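Local coordinates for protein Zn-dependent hydrolase, glyoxylase (Echinicola vietnamensis, PDB 6T5K) that probably hydrolyses beta-lactam antibiotics, carbapenems among them, to substituted beta-amino acids as a zinc-dependent class B metallo-beta-lactamase, at residues P37-H42 and P173-L178; I62-A67 and V149-V154. All blocks are in the same frame, centred on the assembly; numbering follows the deposited sequence.

Contact 1: residues P37-H42 and P173-L178; sequences PHTYVH and PDDQVL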
ATOM      1  N   PRO A  37      -9.945   8.591 -10.513  1.00 18.89           N
ATOM      2  CA  PRO A  37      -9.494   9.948 -10.888  1.00 17.67           C
ATOM      3  C   PRO A  37      -8.206  10.389 -10.224  1.00 18.62           C
ATOM      4  O   PRO A  37      -7.399  11.079 -10.865  1.00 21.32           O
ATOM      5  CB  PRO A  37     -10.691  10.838 -10.520  1.00 18.91           C
ATOM      6  CG  PRO A  37     -11.864   9.933 -10.738  1.00 21.29           C
ATOM      7  CD  PRO A  37     -11.397   8.559 -10.251  1.00 20.49           C
ATOM      8  N   HIS A  38      -7.986  10.000  -8.968  1.00 17.03           N
ATOM      9  CA  HIS A  38      -6.826  10.444  -8.223  1.00 17.24           C
ATOM     10  C   HIS A  38      -5.941   9.325  -7.701  1.00 16.97           C
ATOM     11  O   HIS A  38      -4.998   9.614  -6.966  1.00 17.94           O
ATOM     12  CB  HIS A  38      -7.260  11.303  -7.028  1.00 18.63           C
ATOM     13  CG  HIS A  38      -8.058  12.492  -7.420  1.00 21.02           C
ATOM     14  ND1 HIS A  38      -9.437  12.479  -7.440  1.00 22.51           N
ATOM     15  CD2 HIS A  38      -7.681  13.726  -7.831  1.00 24.29           C
ATOM     16  CE1 HIS A  38      -9.876  13.653  -7.855  1.00 25.30           C
ATOM     17  NE2 HIS A  38      -8.836  14.422  -8.113  1.00 24.38           N
ATOM     18  N   THR A  39      -6.223   8.062  -7.997  1.00 16.19           N
ATOM     19  CA  THR A  39      -5.395   7.000  -7.453  1.00 16.06           C
ATOM     20  C   THR A  39      -4.870   6.083  -8.543  1.00 16.69           C
ATOM     21  O   THR A  39      -5.465   5.926  -9.619  1.00 15.95           O
ATOM     22  CB  THR A  39      -6.054   6.160  -6.319  1.00 17.54           C
ATOM     23  OG1 THR A  39      -6.956   5.184  -6.856  1.00 17.77           O
ATOM     24  CG2 THR A  39      -6.752   7.059  -5.329  1.00 18.08           C
ATOM     25  N   TYR A  40      -3.707   5.526  -8.243  1.00 16.71           N
ATOM     26  CA  TYR A  40      -2.914   4.740  -9.168  1.00 16.69           C
ATOM     27  C   TYR A  40      -2.350   3.545  -8.408  1.00 17.77           C
ATOM     28  O   TYR A  40      -2.074   3.622  -7.206  1.00 17.55           O
ATOM     29  CB  TYR A  40      -1.713   5.555  -9.670  1.00 16.95           C
ATOM     30  CG  TYR A  40      -2.066   6.840 -10.365  1.00 17.90           C
ATOM     31  CD1 TYR A  40      -2.636   7.907  -9.664  1.00 19.19           C
ATOM     32  CD2 TYR A  40      -1.885   6.978 -11.735  1.00 19.28           C
ATOM     33  CE1 TYR A  40      -2.991   9.073 -10.309  1.00 21.03           C
ATOM     34  CE2 TYR A  40      -2.201   8.156 -12.383  1.00 20.79           C
ATOM     35  CZ  TYR A  40      -2.781   9.193 -11.665  1.00 20.06           C
ATOM     36  OH  TYR A  40      -3.119  10.366 -12.295  1.00 23.93           O
ATOM     37  N   VAL A  41      -2.179   2.433  -9.106  1.00 17.03           N
ATOM     38  CA  VAL A  41      -1.484   1.282  -8.544  1.00 17.98           C
ATOM     39  C   VAL A  41      -0.095   1.217  -9.167  1.00 18.24           C
ATOM     40  O   VAL A  41       0.047   1.331 -10.391  1.00 19.00           O
ATOM     41  CB  VAL A  41      -2.264  -0.020  -8.787  1.00 18.41           C
ATOM     42  CG1 VAL A  41      -1.533  -1.186  -8.193  1.00 18.28           C
ATOM     43  CG2 VAL A  41      -3.683   0.091  -8.242  1.00 19.70           C
ATOM     44  N   HIS A  42       0.938   1.106  -8.338  1.00 17.60           N
ATOM     45  CA  HIS A  42       2.268   0.795  -8.838  1.00 17.45           C
ATOM     46  C   HIS A  42       2.537  -0.685  -8.603  1.00 17.59           C
ATOM     47  O   HIS A  42       2.281  -1.208  -7.517  1.00 18.11           O
ATOM     48  CB  HIS A  42       3.350   1.719  -8.290  1.00 18.28           C
ATOM     49  CG  HIS A  42       3.630   1.626  -6.822  1.00 17.84           C
ATOM     50  ND1 HIS A  42       4.509   0.699  -6.296  1.00 17.28           N
ATOM     51  CD2 HIS A  42       3.313   2.463  -5.806  1.00 16.24           C
ATOM     52  CE1 HIS A  42       4.692   0.954  -5.017  1.00 18.02           C
ATOM     53  NE2 HIS A  42       3.946   1.999  -4.691  1.00 15.85           N
ATOM     54  N   PRO A 173     -10.857   8.960   0.663  1.00 14.67           N
ATOM     55  CA  PRO A 173     -12.313   8.977   0.598  1.00 16.09           C
ATOM     56  C   PRO A 173     -12.855   9.606  -0.668  1.00 14.01           C
ATOM     57  O   PRO A 173     -13.944   9.249  -1.117  1.00 15.57           O
ATOM     58  CB  PRO A 173     -12.709   9.782   1.842  1.00 18.06           C
ATOM     59  CG  PRO A 173     -11.478  10.644   2.148  1.00 17.84           C
ATOM     60  CD  PRO A 173     -10.333   9.715   1.823  1.00 16.88           C
ATOM     61  N   ASP A 174     -12.150  10.552  -1.277  1.00 14.42           N
ATOM     62  CA  ASP A 174     -12.745  11.254  -2.417  1.00 15.59           C
ATOM     63  C   ASP A 174     -13.112  10.302  -3.548  1.00 15.17           C
ATOM     64  O   ASP A 174     -14.115  10.518  -4.239  1.00 17.40           O
ATOM     65  CB  ASP A 174     -11.795  12.317  -2.931  1.00 16.28           C
ATOM     66  CG  ASP A 174     -11.615  13.412  -1.952  1.00 18.53           C
ATOM     67  OD1 ASP A 174     -10.942  13.129  -0.950  1.00 21.71           O
ATOM     68  OD2 ASP A 174     -12.167  14.514  -2.168  1.00 21.58           O
ATOM     69  N   ASP A 175     -12.300   9.278  -3.788  1.00 14.31           N
ATOM     70  CA  ASP A 175     -12.604   8.281  -4.807  1.00 15.31           C
ATOM     71  C   ASP A 175     -13.120   6.983  -4.183  1.00 15.30           C
ATOM     72  O   ASP A 175     -13.303   5.993  -4.919  1.00 16.18           O
ATOM     73  CB  ASP A 175     -11.349   7.956  -5.647  1.00 16.69           C
ATOM     74  CG  ASP A 175     -10.850   9.117  -6.496  1.00 18.50           C
ATOM     75  OD1 ASP A 175     -11.448  10.214  -6.523  1.00 19.47           O
ATOM     76  OD2 ASP A 175      -9.790   8.908  -7.146  1.00 18.78           O
ATOM     77  N   GLN A 176     -13.285   6.934  -2.865  1.00 14.83           N
ATOM     78  CA  GLN A 176     -13.721   5.717  -2.157  1.00 14.48           C
ATOM     79  C   GLN A 176     -12.804   4.529  -2.519  1.00 13.12           C
ATOM     80  O   GLN A 176     -13.234   3.444  -2.923  1.00 14.24           O
ATOM     81  CB  GLN A 176     -15.215   5.408  -2.378  1.00 16.97           C
ATOM     82  CG  GLN A 176     -16.130   6.179  -1.488  1.00 21.47           C
ATOM     83  CD  GLN A 176     -15.989   5.848   0.047  1.00 24.58           C
ATOM     84  OE1 GLN A 176     -15.477   4.843   0.447  1.00 21.95           O
ATOM     85  NE2 GLN A 176     -16.522   6.731   0.876  0.60 28.95           N
ATOM     86  N   VAL A 177     -11.492   4.769  -2.278  1.00 13.86           N
ATOM     87  CA  VAL A 177     -10.448   3.804  -2.578  1.00 13.86           C
ATOM     88  C   VAL A 177      -9.744   3.404  -1.295  1.00 14.48           C
ATOM     89  O   VAL A 177      -9.350   4.253  -0.492  1.00 15.21           O
ATOM     90  CB  VAL A 177      -9.416   4.407  -3.550  1.00 14.60           C
ATOM     91  CG1 VAL A 177      -8.249   3.422  -3.797  1.00 14.72           C
ATOM     92  CG2 VAL A 177     -10.062   4.771  -4.851  1.00 14.33           C
ATOM     93  N   LEU A 178      -9.502   2.116  -1.157  1.00 14.16           N
ATOM     94  CA  LEU A 178      -8.743   1.588  -0.046  1.00 12.94           C
ATOM     95  C   LEU A 178      -7.516   0.888  -0.588  1.00 12.69           C
ATOM     96  O   LEU A 178      -7.644  -0.012  -1.433  1.00 14.68           O
ATOM     97  CB  LEU A 178      -9.563   0.537   0.725  1.00 14.87           C
ATOM     98  CG  LEU A 178      -8.884   0.009   1.996  1.00 18.24           C
ATOM     99  CD1 LEU A 178      -9.221   0.894   3.174  1.00 18.19           C
ATOM    100  CD2 LEU A 178      -9.264  -1.430   2.302  1.00 20.71           C
TER

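Contact 2: residues I62-A67 and V149-V154; sequences ISDGEA and VGTKAV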
ATOM      1  N   ILE A  62      -2.706  11.166  -6.212  1.00 16.21           N
ATOM      2  CA  ILE A  62      -2.243  12.395  -6.859  1.00 16.92           C
ATOM      3  C   ILE A  62      -3.404  13.380  -6.914  1.00 17.45           C
ATOM      4  O   ILE A  62      -4.486  13.053  -7.417  1.00 19.85           O
ATOM      5  CB  ILE A  62      -1.684  12.131  -8.269  1.00 18.50           C
ATOM      6  CG1 ILE A  62      -0.570  11.081  -8.216  1.00 20.74           C
ATOM      7  CG2 ILE A  62      -1.153  13.422  -8.876  1.00 21.39           C
ATOM      8  CD1 ILE A  62       0.018  10.686  -9.581  1.00 20.35           C
ATOM      9  N   SER A  63      -3.178  14.597  -6.426  1.00 17.46           N
ATOM     10  CA  SER A  63      -4.191  15.640  -6.553  1.00 17.80           C
ATOM     11  C   SER A  63      -3.487  16.981  -6.518  1.00 19.16           C
ATOM     12  O   SER A  63      -2.592  17.193  -5.694  1.00 18.94           O
ATOM     13  CB  SER A  63      -5.221  15.559  -5.413  1.00 20.27           C
ATOM     14  OG  SER A  63      -6.366  16.379  -5.626  1.00 20.83           O
ATOM     15  N   ASP A  64      -3.902  17.875  -7.413  1.00 19.42           N
ATOM     16  CA  ASP A  64      -3.413  19.247  -7.427  1.00 18.61           C
ATOM     17  C   ASP A  64      -1.890  19.336  -7.450  1.00 18.82           C
ATOM     18  O   ASP A  64      -1.288  20.169  -6.769  1.00 20.55           O
ATOM     19  CB  ASP A  64      -4.009  20.019  -6.253  1.00 19.23           C
ATOM     20  CG  ASP A  64      -5.494  19.719  -6.069  1.00 19.90           C
ATOM     21  OD1 ASP A  64      -6.289  20.093  -6.969  1.00 23.50           O
ATOM     22  OD2 ASP A  64      -5.851  19.076  -5.039  1.00 19.21           O
ATOM     23  N   GLY A  65      -1.255  18.469  -8.240  1.00 20.17           N
ATOM     24  CA  GLY A  65       0.183  18.499  -8.420  1.00 21.61           C
ATOM     25  C   GLY A  65       0.977  17.923  -7.284  1.00 20.80           C
ATOM     26  O   GLY A  65       2.207  18.084  -7.267  1.00 22.50           O
ATOM     27  N   GLU A  66       0.327  17.241  -6.348  1.00 19.11           N
ATOM     28  CA  GLU A  66       0.989  16.636  -5.206  1.00 16.40           C
ATOM     29  C   GLU A  66       0.660  15.154  -5.157  1.00 16.68           C
ATOM     30  O   GLU A  66      -0.359  14.710  -5.683  1.00 18.27           O
ATOM     31  CB  GLU A  66       0.544  17.325  -3.904  1.00 17.88           C
ATOM     32  CG  GLU A  66       0.850  18.814  -3.911  1.00 19.27           C
ATOM     33  CD  GLU A  66       0.499  19.550  -2.623  1.00 21.12           C
ATOM     34  OE1 GLU A  66       0.192  18.880  -1.620  1.00 19.27           O
ATOM     35  OE2 GLU A  66       0.557  20.802  -2.632  1.00 24.19           O
ATOM     36  N   ALA A  67       1.556  14.387  -4.544  1.00 14.81           N
ATOM     37  CA  ALA A  67       1.397  12.946  -4.490  1.00 17.55           C
ATOM     38  C   ALA A  67       1.822  12.392  -3.141  1.00 16.91           C
ATOM     39  O   ALA A  67       2.732  12.908  -2.482  1.00 18.15           O
ATOM     40  CB  ALA A  67       2.241  12.287  -5.574  1.00 16.87           C
ATOM     41  N   VAL A 149      -2.721  15.819   0.475  0.61 15.77           N
ATOM     42  CA  VAL A 149      -2.410  15.599  -0.934  0.61 16.92           C
ATOM     43  C   VAL A 149      -3.126  16.721  -1.681  0.61 16.21           C
ATOM     44  O   VAL A 149      -4.326  16.627  -1.957  0.61 15.78           O
ATOM     45  CB  VAL A 149      -2.874  14.229  -1.446  0.61 19.68           C
ATOM     46  CG1 VAL A 149      -2.397  14.062  -2.887  0.61 21.24           C
ATOM     47  CG2 VAL A 149      -2.376  13.080  -0.558  0.61 21.30           C
ATOM     48  N   GLY A 150      -2.424  17.804  -1.972  1.00 18.13           N
ATOM     49  CA  GLY A 150      -3.105  18.915  -2.613  1.00 19.81           C
ATOM     50  C   GLY A 150      -4.240  19.421  -1.746  1.00 18.23           C
ATOM     51  O   GLY A 150      -4.061  19.685  -0.551  1.00 19.25           O
ATOM     52  N   THR A 151      -5.437  19.521  -2.340  1.00 18.41           N
ATOM     53  CA  THR A 151      -6.605  20.005  -1.626  1.00 18.49           C
ATOM     54  C   THR A 151      -7.346  18.889  -0.926  1.00 17.71           C
ATOM     55  O   THR A 151      -8.396  19.133  -0.332  1.00 20.49           O
ATOM     56  CB  THR A 151      -7.571  20.718  -2.578  1.00 20.50           C
ATOM     57  OG1 THR A 151      -8.058  19.828  -3.600  1.00 19.96           O
ATOM     58  CG2 THR A 151      -6.873  21.883  -3.223  1.00 21.52           C
ATOM     59  N   LYS A 152      -6.831  17.681  -1.000  1.00 16.62           N
ATOM     60  CA  LYS A 152      -7.459  16.507  -0.430  1.00 15.17           C
ATOM     61  C   LYS A 152      -6.540  15.930   0.632  1.00 15.51           C
ATOM     62  O   LYS A 152      -5.480  16.492   0.950  1.00 16.95           O
ATOM     63  CB  LYS A 152      -7.729  15.493  -1.543  1.00 16.42           C
ATOM     64  CG  LYS A 152      -8.690  16.025  -2.588  1.00 18.43           C
ATOM     65  CD  LYS A 152      -8.948  15.024  -3.696  1.00 20.21           C
ATOM     66  CE  LYS A 152      -9.709  15.625  -4.870  1.00 23.79           C
ATOM     67  NZ  LYS A 152     -11.005  16.209  -4.388  0.80 26.25           N
ATOM     68  N   ALA A 153      -6.938  14.776   1.167  1.00 16.52           N
ATOM     69  CA  ALA A 153      -6.077  14.054   2.083  1.00 15.27           C
ATOM     70  C   ALA A 153      -6.264  12.561   1.889  1.00 15.15           C
ATOM     71  O   ALA A 153      -7.296  12.102   1.392  1.00 15.96           O
ATOM     72  CB  ALA A 153      -6.406  14.397   3.538  1.00 16.85           C
ATOM     73  N   VAL A 154      -5.262  11.800   2.312  1.00 14.30           N
ATOM     74  CA  VAL A 154      -5.341  10.356   2.429  1.00 14.17           C
ATOM     75  C   VAL A 154      -5.088  10.048   3.894  1.00 14.07           C
ATOM     76  O   VAL A 154      -4.362  10.768   4.583  1.00 16.65           O
ATOM     77  CB  VAL A 154      -4.334   9.653   1.478  1.00 17.39           C
ATOM     78  CG1 VAL A 154      -2.874  10.018   1.840  1.00 18.35           C
ATOM     79  CG2 VAL A 154      -4.618   8.143   1.410  1.00 20.58           C
TER

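Contact 1: residues P37-H42 and P173-L178
The start of strand 39-48 and the turn leading into strand 177-181 face each other from different sheets, with the CA atoms of Pro37 and Asp175 7.0 Å apart and those of Thr39 and Val177 7.7 Å apart. The contact bridges the two sheets of the alpha-beta/beta-alpha sandwich of metallo-beta-lactamases, and side chains span the gap. Asp175 grips His38 with both carboxylate oxygens. Its OD2 takes the backbone N-H of His38 on the syn lone pair, N to OD2 2.8 Å, while OD1 accepts from His38 ND1 at 3.2 Å. The second bond is nearly straight (172°); OD1 lies close to the imidazole plane, and ring and carboxylate are turned 34° from each other. With chi1 at -58°, His38 CG stays beside its own backbone N, the atom that donates to Asp175 OD2. Ser36 OG also bonds to Asp175 OD2, and to Thr39 OG1, so this buried acid has hydroxyl as well as N-H partners. Gln176 and Val177 form a G1 bulge opposite Phe172, where the turn enters its strand. Deeper in, Thr39 and Val177 meet tip to tip, Thr39 OG1 lying 3.7 Å from Val177 CG2.

Contact 2: residues I62-A67 and V149-V154
Asp64 OD2 is a shared acceptor for the turn at Gly150 and Thr151: it takes the backbone N-H of Thr151, N to OD2 2.8 Å and nearly straight at 169°, and the hydroxyl of the same residue, OG1 to OD2 2.7 Å. Ser63 OG donates to it as well. All three donors lie out of the carboxylate plane, Ser63 OG farthest from it. Three donors on one oxygen would favour a charged carboxylate. Thr151 OG1 stands between its backbone N and carbonyl carbon (chi1 62°), which lets hydroxyl and amide converge on one atom. Two residues on, Glu66 OE1 accepts from Gly150 N at 2.9 Å, again from above its plane, and is held by Asn94 ND2 too. Gly150 CA lies against Ser63 O at 3.6 Å in a CA-H...O contact. Further out, in one of the two conformers of Val149, CG1 packs 3.5 Å from Glu66 O, and Lys152 CD and CE pass Ser63 OG on the way to a salt bridge between NZ and Asp174. The geometry is that of two beta-hairpin turns docked together, type I' at Ser63-Glu66 and type II' at Val149-Lys152, one from each sheet of the metallo-beta-lactamase sandwich.

In the fold
From the N terminus the chain enters strand 39-48 through 37-42, returns along strand 54-63 and turns at 63-66. It stays in the first sheet through strands 66-70, 92-98, 119-122 and 139-141, with helices between, and enters the second at strand 144-149; there 149-154 meets 62-67, closing contact 2 over 81 intervening residues. Only then does it reach 173-178, closing contact 1 over 130, so the smaller loop lies wholly within the larger. Both contacts join the eight-stranded sheet to the five-stranded one, with centres about 11 Å apart. They also touch: His38 O lies 2.9 Å from Ile62 N, a probable hydrogen bond between neighbouring strands, and His38 NE2 packs 3.6 Å from Lys152 CE. Both lie away from the zinc ligands.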